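Long-range contacts in Thiol:disulfide interchange protein (Klebsiella pneumoniae, PDB 6DXN), which probably catalyses thiol–disulfide exchange in the periplasm, as a DsbA-type oxidoreductase of the thioredoxin family: residues I43-I49 / Y176-A181; K89-L94 / V113-L117; V157-I163 / V184-K190. All blocks are in the same frame, centred on the assembly; numbering follows the deposited sequence.

Contact 1 of 3, residues I43-I49 / Y176-A181; sequences INVDTAI and YAEDMA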
ATOM      1  N   ILE A  43      10.507   7.573   5.643  1.00 20.67           N
ATOM      2  CA  ILE A  43      10.259   7.079   7.004  1.00 22.37           C
ATOM      3  C   ILE A  43      10.571   5.581   7.033  1.00 21.96           C
ATOM      4  O   ILE A  43      11.073   5.060   8.028  1.00 23.31           O
ATOM      5  CB  ILE A  43       8.809   7.348   7.454  1.00 22.73           C
ATOM      6  CG1 ILE A  43       8.428   8.824   7.310  1.00 25.19           C
ATOM      7  CG2 ILE A  43       8.589   6.840   8.879  1.00 24.77           C
ATOM      8  CD1 ILE A  43       6.990   9.125   7.658  1.00 25.49           C
ATOM      9  N   ASN A  44      10.244   4.904   5.927  1.00 20.99           N
ATOM     10  CA  ASN A  44      10.476   3.477   5.799  1.00 20.66           C
ATOM     11  C   ASN A  44       9.613   2.727   6.823  1.00 18.85           C
ATOM     12  O   ASN A  44      10.077   1.834   7.537  1.00 16.35           O
ATOM     13  CB  ASN A  44      11.971   3.149   5.844  1.00 21.53           C
ATOM     14  CG  ASN A  44      12.657   3.535   4.552  1.00 23.83           C
ATOM     15  OD1 ASN A  44      12.147   3.240   3.469  1.00 26.31           O
ATOM     16  ND2 ASN A  44      13.807   4.181   4.649  1.00 23.38           N
ATOM     17  N   VAL A  45       8.340   3.126   6.878  1.00 17.20           N
ATOM     18  CA  VAL A  45       7.362   2.464   7.707  1.00 17.39           C
ATOM     19  C   VAL A  45       7.131   1.064   7.125  1.00 15.17           C
ATOM     20  O   VAL A  45       6.920   0.107   7.863  1.00 14.33           O
ATOM     21  CB  VAL A  45       6.035   3.245   7.743  1.00 17.72           C
ATOM     22  CG1 VAL A  45       4.921   2.446   8.389  1.00 17.27           C
ATOM     23  CG2 VAL A  45       6.185   4.602   8.404  1.00 19.22           C
ATOM     24  N   ASP A  46       7.190   0.965   5.791  1.00 15.08           N
ATOM     25  CA  ASP A  46       6.889  -0.299   5.086  1.00 15.10           C
ATOM     26  C   ASP A  46       7.946  -1.375   5.374  1.00 15.31           C
ATOM     27  O   ASP A  46       7.587  -2.512   5.624  1.00 14.43           O
ATOM     28  CB  ASP A  46       6.745  -0.084   3.579  1.00 14.62           C
ATOM     29  CG  ASP A  46       5.466   0.616   3.149  1.00 14.67           C
ATOM     30  OD1 ASP A  46       4.591   0.860   4.006  1.00 15.65           O
ATOM     31  OD2 ASP A  46       5.350   0.887   1.956  1.00 14.87           O
ATOM     32  N   THR A  47       9.237  -1.027   5.297  1.00 16.81           N
ATOM     33  CA  THR A  47      10.304  -2.028   5.583  1.00 17.60           C
ATOM     34  C   THR A  47      10.246  -2.440   7.063  1.00 17.77           C
ATOM     35  O   THR A  47      10.376  -3.631   7.406  1.00 16.75           O
ATOM     36  CB  THR A  47      11.690  -1.498   5.191  1.00 19.88           C
ATOM     37  OG1 THR A  47      11.691  -1.271   3.781  1.00 21.41           O
ATOM     38  CG2 THR A  47      12.821  -2.448   5.527  1.00 18.95           C
ATOM     39  N   ALA A  48      10.035  -1.452   7.936  1.00 15.70           N
ATOM     40  CA  ALA A  48       9.968  -1.695   9.387  1.00 15.70           C
ATOM     41  C   ALA A  48       8.919  -2.777   9.689  1.00 15.86           C
ATOM     42  O   ALA A  48       9.197  -3.780  10.374  1.00 16.47           O
ATOM     43  CB  ALA A  48       9.667  -0.398  10.103  1.00 15.67           C
ATOM     44  N   ILE A  49       7.713  -2.577   9.159  1.00 16.04           N
ATOM     45  CA  ILE A  49       6.606  -3.517   9.335  1.00 16.67           C
ATOM     46  C   ILE A  49       6.984  -4.908   8.792  1.00 16.56           C
ATOM     47  O   ILE A  49       6.799  -5.916   9.497  1.00 17.16           O
ATOM     48  CB  ILE A  49       5.326  -2.957   8.672  1.00 16.02           C
ATOM     49  CG1 ILE A  49       4.838  -1.693   9.387  1.00 15.89           C
ATOM     50  CG2 ILE A  49       4.226  -4.013   8.613  1.00 16.45           C
ATOM     51  CD1 ILE A  49       3.722  -0.963   8.673  1.00 15.83           C
ATOM     52  N   TYR A 176       9.367   6.338  15.030  1.00 19.42           N
ATOM     53  CA  TYR A 176       7.993   6.305  14.547  1.00 17.29           C
ATOM     54  C   TYR A 176       7.726   4.993  13.793  1.00 17.92           C
ATOM     55  O   TYR A 176       6.714   4.311  14.048  1.00 16.43           O
ATOM     56  CB  TYR A 176       7.683   7.505  13.645  1.00 17.24           C
ATOM     57  CG  TYR A 176       6.288   7.442  13.080  1.00 16.75           C
ATOM     58  CD1 TYR A 176       6.024   6.684  11.951  1.00 16.62           C
ATOM     59  CD2 TYR A 176       5.227   8.084  13.696  1.00 15.93           C
ATOM     60  CE1 TYR A 176       4.744   6.583  11.435  1.00 16.51           C
ATOM     61  CE2 TYR A 176       3.941   8.002  13.184  1.00 16.01           C
ATOM     62  CZ  TYR A 176       3.698   7.237  12.055  1.00 15.56           C
ATOM     63  OH  TYR A 176       2.446   7.116  11.530  1.00 15.02           O
ATOM     64  N   ALA A 177       8.626   4.658  12.856  1.00 17.37           N
ATOM     65  CA  ALA A 177       8.493   3.458  12.033  1.00 17.13           C
ATOM     66  C   ALA A 177       8.459   2.207  12.924  1.00 16.79           C
ATOM     67  O   ALA A 177       7.660   1.310  12.692  1.00 15.39           O
ATOM     68  CB  ALA A 177       9.614   3.387  11.023  1.00 17.36           C
ATOM     69  N   GLU A 178       9.321   2.178  13.947  1.00 18.09           N
ATOM     70  CA  GLU A 178       9.385   1.042  14.872  1.00 19.53           C
ATOM     71  C   GLU A 178       8.065   0.929  15.647  1.00 17.52           C
ATOM     72  O   GLU A 178       7.564  -0.171  15.841  1.00 15.93           O
ATOM     73  CB  GLU A 178      10.550   1.175  15.854  1.00 21.57           C
ATOM     74  CG  GLU A 178      10.750  -0.067  16.724  1.00 24.72           C
ATOM     75  CD  GLU A 178      11.787   0.065  17.830  1.00 27.40           C
ATOM     76  OE1 GLU A 178      11.862   1.154  18.441  1.00 29.71           O
ATOM     77  OE2 GLU A 178      12.528  -0.924  18.075  1.00 28.71           O
ATOM     78  N   ASP A 179       7.509   2.077  16.046  1.00 16.75           N
ATOM     79  CA  ASP A 179       6.276   2.161  16.853  1.00 17.26           C
ATOM     80  C   ASP A 179       5.088   1.678  16.011  1.00 16.63           C
ATOM     81  O   ASP A 179       4.151   1.058  16.527  1.00 14.99           O
ATOM     82  CB  ASP A 179       6.067   3.588  17.383  1.00 16.96           C
ATOM     83  CG  ASP A 179       5.216   3.685  18.646  1.00 18.67           C
ATOM     84  OD1 ASP A 179       5.150   2.685  19.375  1.00 17.20           O
ATOM     85  OD2 ASP A 179       4.646   4.776  18.903  1.00 18.14           O
HETATM   86  N   MSE A 180       5.137   1.973  14.704  1.00 17.48           N
HETATM   87  CA  MSE A 180       4.083   1.568  13.795  1.00 16.66           C
HETATM   88  C   MSE A 180       4.091   0.067  13.647  1.00 15.08           C
HETATM   89  O   MSE A 180       3.034  -0.571  13.704  1.00 14.07           O
HETATM   90  CB  MSE A 180       4.254   2.265  12.444  1.00 18.88           C
HETATM   91  CG  MSE A 180       3.422   1.580  11.369  1.00 19.77           C
HETATM   92 SE   MSE A 180       1.509   1.934  11.620  1.00 27.36          SE
HETATM   93  CE  MSE A 180       1.429   3.659  10.649  1.00 25.76           C
ATOM     94  N   ALA A 181       5.286  -0.509  13.461  1.00 14.81           N
ATOM     95  CA  ALA A 181       5.428  -1.965  13.321  1.00 14.94           C
ATOM     96  C   ALA A 181       4.987  -2.655  14.619  1.00 15.82           C
ATOM     97  O   ALA A 181       4.396  -3.730  14.588  1.00 16.27           O
ATOM     98  CB  ALA A 181       6.844  -2.329  12.964  1.00 13.93           C
TER
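Helix 45-49 and helix 176-181 approach to 8.3 Å between segment axes and cross at -47°. Two CA pairs set the register: Val45 with Ala177 at 4.6 Å and Ile49 with Ala181 at 4.4 Å, separations that two alanines make possible. The methyl of Ala177 fits between loop residue Ile43, whose O is 3.7 Å from Ala177 CB, and helix residue Ala48, whose CB is 3.9 Å from it; one turn on, Ala181 CB lies 3.8 Å from Ile49 CA. Larger side chains pack beside the alanines. Val45 CG1 and Ile49 CD1 meet Met180 CG (a selenomethionine) at 3.4 and 3.7 Å. Val45 CG2 reaches the edge of the Tyr176 ring, 3.9 Å from CE1, and Ile43 CG2 is 4.0 Å from its CD1. Tyr176 OH is hydrogen-bonded to Asn165 O, while Phe155 of strand 154-157 touches Val45, Ile49 and Met180. Side-chain contacts across the pair are all apolar, so close packing, not polar pairing, joins these helices of the thioredoxin-like domain.

Contact 2 of 3, residues K89-L94 / V113-L117; sequences KVEKLL and VFNQL
Segment 89-94 is helical throughout, part of helix 87-99, and offers Lys89, Val90, Leu93 and Leu94 to segment 113-117, at the C-terminal part of the helix that begins at 107. The nearest CA pair, Leu93 and Val113, is 7.0 Å apart, so side chains fill the gap. Val113 (chi1 t) comes first and lies between Val90, Leu93 and Leu94: its CG1 is 3.6 Å from Leu93 CB and 3.7 Å from Val90 CG2, its CG2 4.4 Å from Leu94 CD2, both leucines being chi1 m, chi2 t. Phe114 (chi1 m, chi2 66°) leaves its backbone sideways, yet Val90 (chi1 p) puts CG2 3.8 Å from Phe114 CE1 and makes an off-centre CH-pi contact, 4.2 Å from the ring centroid and 30° off its normal. Tyr124 packs edge-to-face with the same ring. Leu117 (chi1 m, chi2 t) finishes the series: CD1 is 4.1 Å from Val90 CB and 4.4 Å from Lys89 CB, and CD2 is 4.0 Å from Leu93 CD1. Helix 71-83 touches both Val90 and Phe114. Such packing between successive helices fits the all-helical domain that DsbA proteins carry inserted in their thioredoxin fold.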
ATOM      1  N   LYS A  89      10.867  -3.006  -7.296  1.00 36.16           N
ATOM      2  CA  LYS A  89      11.710  -2.006  -7.975  1.00 34.28           C
ATOM      3  C   LYS A  89      10.890  -0.828  -8.522  1.00 31.01           C
ATOM      4  O   LYS A  89      11.299   0.331  -8.392  1.00 35.05           O
ATOM      5  CB  LYS A  89      12.448  -2.633  -9.163  1.00 37.52           C
ATOM      6  CG  LYS A  89      13.467  -3.713  -8.831  1.00 38.56           C
ATOM      7  CD  LYS A  89      14.209  -4.220 -10.053  1.00 39.67           C
ATOM      8  CE  LYS A  89      15.268  -5.252  -9.730  1.00 40.85           C
ATOM      9  NZ  LYS A  89      16.011  -5.673 -10.942  1.00 39.85           N
ATOM     10  N   VAL A  90       9.743  -1.133  -9.135  1.00 27.28           N
ATOM     11  CA  VAL A  90       8.928  -0.120  -9.821  1.00 23.92           C
ATOM     12  C   VAL A  90       8.278   0.848  -8.822  1.00 21.03           C
ATOM     13  O   VAL A  90       7.940   1.976  -9.204  1.00 18.60           O
ATOM     14  CB  VAL A  90       7.856  -0.767 -10.718  1.00 24.60           C
ATOM     15  CG1 VAL A  90       6.735  -1.374  -9.894  1.00 26.22           C
ATOM     16  CG2 VAL A  90       7.283   0.216 -11.732  1.00 26.88           C
ATOM     17  N   GLU A  91       8.117   0.425  -7.562  1.00 18.01           N
ATOM     18  CA  GLU A  91       7.433   1.272  -6.594  1.00 17.61           C
ATOM     19  C   GLU A  91       8.098   2.663  -6.514  1.00 17.60           C
ATOM     20  O   GLU A  91       7.437   3.682  -6.707  1.00 14.43           O
ATOM     21  CB  GLU A  91       7.352   0.606  -5.212  1.00 17.66           C
ATOM     22  CG  GLU A  91       6.410   1.349  -4.279  1.00 18.17           C
ATOM     23  CD  GLU A  91       6.290   0.860  -2.841  1.00 18.42           C
ATOM     24  OE1 GLU A  91       6.855  -0.199  -2.514  1.00 17.22           O
ATOM     25  OE2 GLU A  91       5.651   1.571  -2.045  1.00 17.57           O
ATOM     26  N   LYS A  92       9.404   2.705  -6.224  1.00 19.09           N
ATOM     27  CA  LYS A  92      10.108   4.003  -6.038  1.00 22.48           C
ATOM     28  C   LYS A  92      10.115   4.836  -7.325  1.00 21.43           C
ATOM     29  O   LYS A  92      10.107   6.070  -7.256  1.00 24.02           O
ATOM     30  CB  LYS A  92      11.543   3.780  -5.543  1.00 23.16           C
ATOM     31  CG  LYS A  92      11.660   3.189  -4.144  1.00 23.92           C
ATOM     32  CD  LYS A  92      13.095   2.961  -3.685  1.00 24.60           C
ATOM     33  CE  LYS A  92      13.206   2.202  -2.374  1.00 27.60           C
ATOM     34  NZ  LYS A  92      12.504   2.888  -1.261  1.00 28.19           N
ATOM     35  N   LEU A  93      10.123   4.164  -8.479  1.00 21.42           N
ATOM     36  CA  LEU A  93      10.176   4.816  -9.793  1.00 23.74           C
ATOM     37  C   LEU A  93       8.842   5.499 -10.132  1.00 22.20           C
ATOM     38  O   LEU A  93       8.840   6.513 -10.859  1.00 20.83           O
ATOM     39  CB  LEU A  93      10.557   3.773 -10.846  1.00 25.50           C
ATOM     40  CG  LEU A  93      11.878   3.048 -10.593  1.00 28.37           C
ATOM     41  CD1 LEU A  93      12.072   1.918 -11.591  1.00 30.92           C
ATOM     42  CD2 LEU A  93      13.057   4.011 -10.637  1.00 29.90           C
ATOM     43  N   LEU A  94       7.728   4.963  -9.613  1.00 19.97           N
ATOM     44  CA  LEU A  94       6.405   5.564  -9.861  1.00 18.49           C
ATOM     45  C   LEU A  94       6.224   6.787  -8.954  1.00 16.91           C
ATOM     46  O   LEU A  94       5.670   7.790  -9.391  1.00 17.23           O
ATOM     47  CB  LEU A  94       5.294   4.527  -9.660  1.00 18.03           C
ATOM     48  CG  LEU A  94       5.188   3.457 -10.747  1.00 19.82           C
ATOM     49  CD1 LEU A  94       4.289   2.315 -10.312  1.00 20.61           C
ATOM     50  CD2 LEU A  94       4.691   4.056 -12.055  1.00 19.52           C
ATOM     51  N   VAL A 113       8.280   3.330 -17.649  1.00 22.97           N
ATOM     52  CA  VAL A 113       9.012   2.906 -16.436  1.00 21.92           C
ATOM     53  C   VAL A 113       9.353   1.410 -16.558  1.00 22.22           C
ATOM     54  O   VAL A 113      10.490   0.985 -16.291  1.00 23.55           O
ATOM     55  CB  VAL A 113       8.212   3.200 -15.149  1.00 24.50           C
ATOM     56  CG1 VAL A 113       8.932   2.687 -13.908  1.00 25.37           C
ATOM     57  CG2 VAL A 113       7.895   4.681 -14.994  1.00 24.54           C
ATOM     58  N   PHE A 114       8.361   0.622 -16.985  1.00 20.61           N
ATOM     59  CA  PHE A 114       8.477  -0.838 -17.125  1.00 21.41           C
ATOM     60  C   PHE A 114       9.496  -1.208 -18.214  1.00 23.04           C
ATOM     61  O   PHE A 114      10.195  -2.224 -18.100  1.00 24.74           O
ATOM     62  CB  PHE A 114       7.092  -1.434 -17.391  1.00 20.88           C
ATOM     63  CG  PHE A 114       6.162  -1.419 -16.202  1.00 21.87           C
ATOM     64  CD1 PHE A 114       5.703  -0.224 -15.667  1.00 23.86           C
ATOM     65  CD2 PHE A 114       5.726  -2.607 -15.632  1.00 23.02           C
ATOM     66  CE1 PHE A 114       4.844  -0.217 -14.580  1.00 24.13           C
ATOM     67  CE2 PHE A 114       4.867  -2.596 -14.544  1.00 25.23           C
ATOM     68  CZ  PHE A 114       4.430  -1.401 -14.020  1.00 24.71           C
ATOM     69  N   ASN A 115       9.576  -0.379 -19.258  1.00 23.08           N
ATOM     70  CA  ASN A 115      10.508  -0.585 -20.375  1.00 24.03           C
ATOM     71  C   ASN A 115      11.956  -0.541 -19.872  1.00 27.20           C
ATOM     72  O   ASN A 115      12.793  -1.323 -20.320  1.00 27.63           O
ATOM     73  CB  ASN A 115      10.350   0.482 -21.463  1.00 22.41           C
ATOM     74  CG  ASN A 115       9.044   0.428 -22.228  1.00 21.92           C
ATOM     75  OD1 ASN A 115       8.607   1.442 -22.762  1.00 18.70           O
ATOM     76  ND2 ASN A 115       8.429  -0.744 -22.315  1.00 20.69           N
ATOM     77  N   GLN A 116      12.221   0.384 -18.941  0.50 27.03           N
ATOM     78  CA  GLN A 116      13.548   0.597 -18.350  0.50 27.15           C
ATOM     79  C   GLN A 116      13.957  -0.601 -17.482  0.50 28.35           C
ATOM     80  O   GLN A 116      15.139  -0.750 -17.158  0.50 29.06           O
ATOM     81  CB  GLN A 116      13.522   1.876 -17.512  0.50 26.16           C
ATOM     82  CG  GLN A 116      13.047   3.091 -18.294  0.50 24.47           C
ATOM     83  CD  GLN A 116      12.616   4.221 -17.392  0.50 23.77           C
ATOM     84  OE1 GLN A 116      12.995   4.290 -16.224  0.50 23.75           O
ATOM     85  NE2 GLN A 116      11.801   5.114 -17.930  0.50 22.00           N
ATOM     86  N   LEU A 117      12.976  -1.435 -17.108  1.00 30.15           N
ATOM     87  CA  LEU A 117      13.218  -2.623 -16.273  1.00 29.93           C
ATOM     88  C   LEU A 117      13.336  -3.892 -17.135  1.00 31.84           C
ATOM     89  O   LEU A 117      13.667  -4.963 -16.612  1.00 34.79           O
ATOM     90  CB  LEU A 117      12.085  -2.762 -15.248  1.00 30.23           C
ATOM     91  CG  LEU A 117      11.943  -1.608 -14.254  1.00 31.35           C
ATOM     92  CD1 LEU A 117      10.851  -1.902 -13.237  1.00 31.04           C
ATOM     93  CD2 LEU A 117      13.258  -1.328 -13.542  1.00 31.93           C
TER

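Contact 3 of 3, residues V157-I163 / V184-K190; sequences VSGKYHI and VLFLLNK
A cation-pi contact marks the end of this interface: Lys190 NZ stands over one face of the Tyr161 ring, 4.2 Å from the centroid and 26° off the normal, while Lys190 CD comes within 3.1 Å of Tyr161 OH. Tyr161 has chi1 m, chi2 -73°; Lys190 (chi1 t, chi2 t, chi3 m, chi4 t) extends from the loop after helix 184-188. Strand 161-163 and that helix run almost antiparallel, at 175°, with segment axes 10.2 Å apart. Val157 and Leu187 form the nearest CA pair, at 6.4 Å. Ser158 and Gly159, both with positive phi, turn the chain; Lys160 and Tyr161 face Val157 in a classic beta bulge: Lys160 N and Tyr161 N each hydrogen-bond Val157 O at 3.0 Å, and Val157 N bonds Tyr161 O at 2.9 Å. Leu187 (m, t) enters the apolar centre, CD1 3.9 Å from Tyr161 CB and 3.7 Å from Ile163 CG1, CB 3.6 Å from Val157 CG1. That methyl meets Leu188 CD2 at 3.5 Å; Ile163 CD1 meets Val184 CG2 at 3.5 Å. Helix 173-188 packs on the sheet, where strand 161-163 runs antiparallel between strands 12-14 and 154-157; Leu25 of strand 25-29 touches Val157 and Val184.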
ATOM      1  N   VAL A 157      -5.806  -3.767   9.866  1.00 17.40           N
ATOM      2  CA  VAL A 157      -5.411  -5.068  10.382  1.00 16.82           C
ATOM      3  C   VAL A 157      -6.685  -5.915  10.568  1.00 17.24           C
ATOM      4  O   VAL A 157      -7.683  -5.436  11.136  1.00 14.88           O
ATOM      5  CB  VAL A 157      -4.616  -4.930  11.701  1.00 18.08           C
ATOM      6  CG1 VAL A 157      -4.087  -6.272  12.191  1.00 18.37           C
ATOM      7  CG2 VAL A 157      -3.473  -3.934  11.575  1.00 17.95           C
ATOM      8  N   SER A 158      -6.653  -7.151  10.046  1.00 18.03           N
ATOM      9  CA  SER A 158      -7.763  -8.147  10.163  1.00 19.71           C
ATOM     10  C   SER A 158      -9.097  -7.559   9.677  1.00 22.71           C
ATOM     11  O   SER A 158     -10.177  -8.043  10.053  1.00 24.76           O
ATOM     12  CB  SER A 158      -7.875  -8.658  11.576  1.00 18.90           C
ATOM     13  OG  SER A 158      -6.719  -9.397  11.948  1.00 18.11           O
ATOM     14  N   GLY A 159      -9.002  -6.502   8.862  1.00 20.97           N
ATOM     15  CA  GLY A 159     -10.153  -5.810   8.301  1.00 23.67           C
ATOM     16  C   GLY A 159     -11.065  -5.190   9.346  1.00 24.32           C
ATOM     17  O   GLY A 159     -12.195  -4.829   9.018  1.00 22.00           O
ATOM     18  N   LYS A 160     -10.559  -5.004  10.576  1.00 27.05           N
ATOM     19  CA  LYS A 160     -11.380  -4.508  11.686  1.00 27.59           C
ATOM     20  C   LYS A 160     -10.715  -3.340  12.432  1.00 28.30           C
ATOM     21  O   LYS A 160     -11.419  -2.552  13.060  1.00 31.00           O
ATOM     22  CB  LYS A 160     -11.633  -5.656  12.667  1.00 30.51           C
ATOM     23  CG  LYS A 160     -12.640  -5.370  13.772  1.00 31.55           C
ATOM     24  CD  LYS A 160     -12.861  -6.548  14.698  1.00 30.45           C
ATOM     25  CE  LYS A 160     -13.964  -6.323  15.710  1.00 31.86           C
ATOM     26  NZ  LYS A 160     -15.298  -6.267  15.065  1.00 31.63           N
ATOM     27  N   TYR A 161      -9.379  -3.240  12.380  1.00 24.33           N
ATOM     28  CA  TYR A 161      -8.671  -2.186  13.113  1.00 22.21           C
ATOM     29  C   TYR A 161      -7.914  -1.261  12.146  1.00 21.02           C
ATOM     30  O   TYR A 161      -6.986  -1.695  11.466  1.00 18.23           O
ATOM     31  CB  TYR A 161      -7.721  -2.821  14.136  1.00 23.14           C
ATOM     32  CG  TYR A 161      -8.369  -3.868  15.010  1.00 24.78           C
ATOM     33  CD1 TYR A 161      -9.248  -3.515  16.019  1.00 24.53           C
ATOM     34  CD2 TYR A 161      -8.118  -5.217  14.814  1.00 24.45           C
ATOM     35  CE1 TYR A 161      -9.855  -4.473  16.817  1.00 26.69           C
ATOM     36  CE2 TYR A 161      -8.711  -6.187  15.605  1.00 25.70           C
ATOM     37  CZ  TYR A 161      -9.586  -5.815  16.607  1.00 27.38           C
ATOM     38  OH  TYR A 161     -10.167  -6.772  17.391  1.00 30.32           O
ATOM     39  N   HIS A 162      -8.338   0.012  12.108  1.00 20.54           N
ATOM     40  CA  HIS A 162      -7.716   1.074  11.312  1.00 19.36           C
ATOM     41  C   HIS A 162      -6.788   1.893  12.221  1.00 18.58           C
ATOM     42  O   HIS A 162      -7.231   2.498  13.201  1.00 18.29           O
ATOM     43  CB  HIS A 162      -8.787   1.936  10.629  1.00 19.52           C
ATOM     44  CG  HIS A 162      -8.245   3.171   9.998  1.00 17.92           C
ATOM     45  ND1 HIS A 162      -8.403   4.420  10.570  1.00 17.54           N
ATOM     46  CD2 HIS A 162      -7.505   3.353   8.882  1.00 16.93           C
ATOM     47  CE1 HIS A 162      -7.806   5.324   9.818  1.00 16.57           C
ATOM     48  NE2 HIS A 162      -7.250   4.694   8.776  1.00 17.48           N
ATOM     49  N   ILE A 163      -5.496   1.894  11.876  1.00 16.77           N
ATOM     50  CA  ILE A 163      -4.442   2.560  12.640  1.00 16.51           C
ATOM     51  C   ILE A 163      -4.556   4.085  12.537  1.00 16.52           C
ATOM     52  O   ILE A 163      -4.863   4.608  11.492  1.00 16.31           O
ATOM     53  CB  ILE A 163      -3.066   2.065  12.151  1.00 15.29           C
ATOM     54  CG1 ILE A 163      -2.796   0.637  12.639  1.00 14.77           C
ATOM     55  CG2 ILE A 163      -1.962   3.037  12.558  1.00 14.15           C
ATOM     56  CD1 ILE A 163      -1.516   0.021  12.128  1.00 14.68           C
ATOM     57  N   VAL A 184       1.192  -2.482  14.691  1.00 17.31           N
ATOM     58  CA  VAL A 184       0.665  -3.465  13.733  1.00 19.14           C
ATOM     59  C   VAL A 184       0.661  -4.852  14.395  1.00 19.68           C
ATOM     60  O   VAL A 184      -0.353  -5.557  14.380  1.00 18.68           O
ATOM     61  CB  VAL A 184       1.445  -3.465  12.400  1.00 19.38           C
ATOM     62  CG1 VAL A 184       1.278  -4.767  11.620  1.00 21.30           C
ATOM     63  CG2 VAL A 184       1.055  -2.289  11.524  1.00 19.73           C
ATOM     64  N   LEU A 185       1.795  -5.227  14.993  1.00 19.88           N
ATOM     65  CA  LEU A 185       1.911  -6.546  15.620  1.00 20.00           C
ATOM     66  C   LEU A 185       0.885  -6.698  16.751  1.00 18.86           C
ATOM     67  O   LEU A 185       0.245  -7.741  16.857  1.00 18.80           O
ATOM     68  CB  LEU A 185       3.339  -6.746  16.132  1.00 20.98           C
ATOM     69  CG  LEU A 185       4.375  -7.077  15.061  1.00 22.57           C
ATOM     70  CD1 LEU A 185       5.738  -7.301  15.695  1.00 24.04           C
ATOM     71  CD2 LEU A 185       3.956  -8.299  14.263  1.00 23.54           C
ATOM     72  N   PHE A 186       0.750  -5.649  17.567  1.00 18.89           N
ATOM     73  CA  PHE A 186      -0.193  -5.599  18.689  1.00 18.92           C
ATOM     74  C   PHE A 186      -1.614  -5.873  18.183  1.00 19.68           C
ATOM     75  O   PHE A 186      -2.422  -6.482  18.880  1.00 18.00           O
ATOM     76  CB  PHE A 186      -0.129  -4.240  19.395  1.00 17.85           C
ATOM     77  CG  PHE A 186      -1.183  -4.013  20.452  1.00 19.17           C
ATOM     78  CD1 PHE A 186      -2.436  -3.526  20.113  1.00 19.02           C
ATOM     79  CD2 PHE A 186      -0.923  -4.282  21.789  1.00 20.32           C
ATOM     80  CE1 PHE A 186      -3.408  -3.326  21.081  1.00 20.05           C
ATOM     81  CE2 PHE A 186      -1.890  -4.066  22.759  1.00 19.89           C
ATOM     82  CZ  PHE A 186      -3.132  -3.592  22.404  1.00 20.84           C
ATOM     83  N   LEU A 187      -1.899  -5.448  16.948  1.00 20.50           N
ATOM     84  CA  LEU A 187      -3.231  -5.637  16.388  1.00 20.77           C
ATOM     85  C   LEU A 187      -3.388  -7.041  15.792  1.00 22.58           C
ATOM     86  O   LEU A 187      -4.467  -7.611  15.882  1.00 22.78           O
ATOM     87  CB  LEU A 187      -3.511  -4.545  15.354  1.00 21.60           C
ATOM     88  CG  LEU A 187      -3.748  -3.153  15.943  1.00 21.50           C
ATOM     89  CD1 LEU A 187      -3.945  -2.124  14.842  1.00 21.99           C
ATOM     90  CD2 LEU A 187      -4.940  -3.158  16.893  1.00 22.01           C
ATOM     91  N   LEU A 188      -2.323  -7.580  15.185  1.00 23.99           N
ATOM     92  CA  LEU A 188      -2.386  -8.922  14.586  1.00 24.65           C
ATOM     93  C   LEU A 188      -2.555  -9.984  15.679  1.00 26.75           C
ATOM     94  O   LEU A 188      -3.182 -11.017  15.436  1.00 24.43           O
ATOM     95  CB  LEU A 188      -1.111  -9.190  13.781  1.00 24.89           C
ATOM     96  CG  LEU A 188      -1.010  -8.471  12.436  1.00 24.36           C
ATOM     97  CD1 LEU A 188       0.400  -8.571  11.880  1.00 23.75           C
ATOM     98  CD2 LEU A 188      -2.022  -9.031  11.444  1.00 23.15           C
ATOM     99  N   ASN A 189      -2.004  -9.701  16.868  1.00 30.56           N
ATOM    100  CA  ASN A 189      -2.011 -10.613  18.018  1.00 34.58           C
ATOM    101  C   ASN A 189      -3.204 -10.327  18.938  1.00 37.60           C
ATOM    102  O   ASN A 189      -3.141 -10.604  20.144  1.00 45.00           O
ATOM    103  CB  ASN A 189      -0.732 -10.481  18.852  1.00 36.75           C
ATOM    104  CG  ASN A 189       0.544 -10.571  18.041  1.00 39.66           C
ATOM    105  OD1 ASN A 189       0.510 -10.773  16.828  1.00 42.55           O
ATOM    106  ND2 ASN A 189       1.677 -10.404  18.704  1.00 37.26           N
ATOM    107  N   LYS A 190      -4.288  -9.791  18.373  1.00 40.25           N
ATOM    108  CA  LYS A 190      -5.467  -9.452  19.164  1.00 42.28           C
ATOM    109  C   LYS A 190      -6.526 -10.545  19.034  1.00 46.03           C
ATOM    110  O   LYS A 190      -6.727 -11.088  17.949  1.00 43.21           O
ATOM    111  CB  LYS A 190      -6.014  -8.090  18.727  1.00 41.60           C
ATOM    112  CG  LYS A 190      -7.312  -7.675  19.401  1.00 42.03           C
ATOM    113  CD  LYS A 190      -7.696  -6.247  19.145  1.00 43.41           C
ATOM    114  CE  LYS A 190      -6.758  -5.262  19.802  1.00 44.41           C
ATOM    115  NZ  LYS A 190      -7.164  -3.867  19.525  1.00 47.67           N
TER

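Overall arrangement
From the N terminus, strands 12-14 and 25-29 and helix 34-41 precede residues 43-49, the first half of contact 1. Its partner, 176-181, comes 127 residues later, and contact 2 opens and closes within that span, joining helix 87-99 to the helix carrying 113-117, both in the helical part. Contact 3 opens at 157-163, before contact 1 closes, and ends at 184-190, so these two cross; Met180 SE packs 3.6 Å from Ile163 CD1. Contacts 1 and 3 tie helix 173-188 to helix 45-52 and to the sheet, respectively. Contact 2 touches contact 1 where Asp46 OD2 and Glu91 OE2, like charges, lie 4.1 Å apart; its centre is 31 Å from that of contact 3.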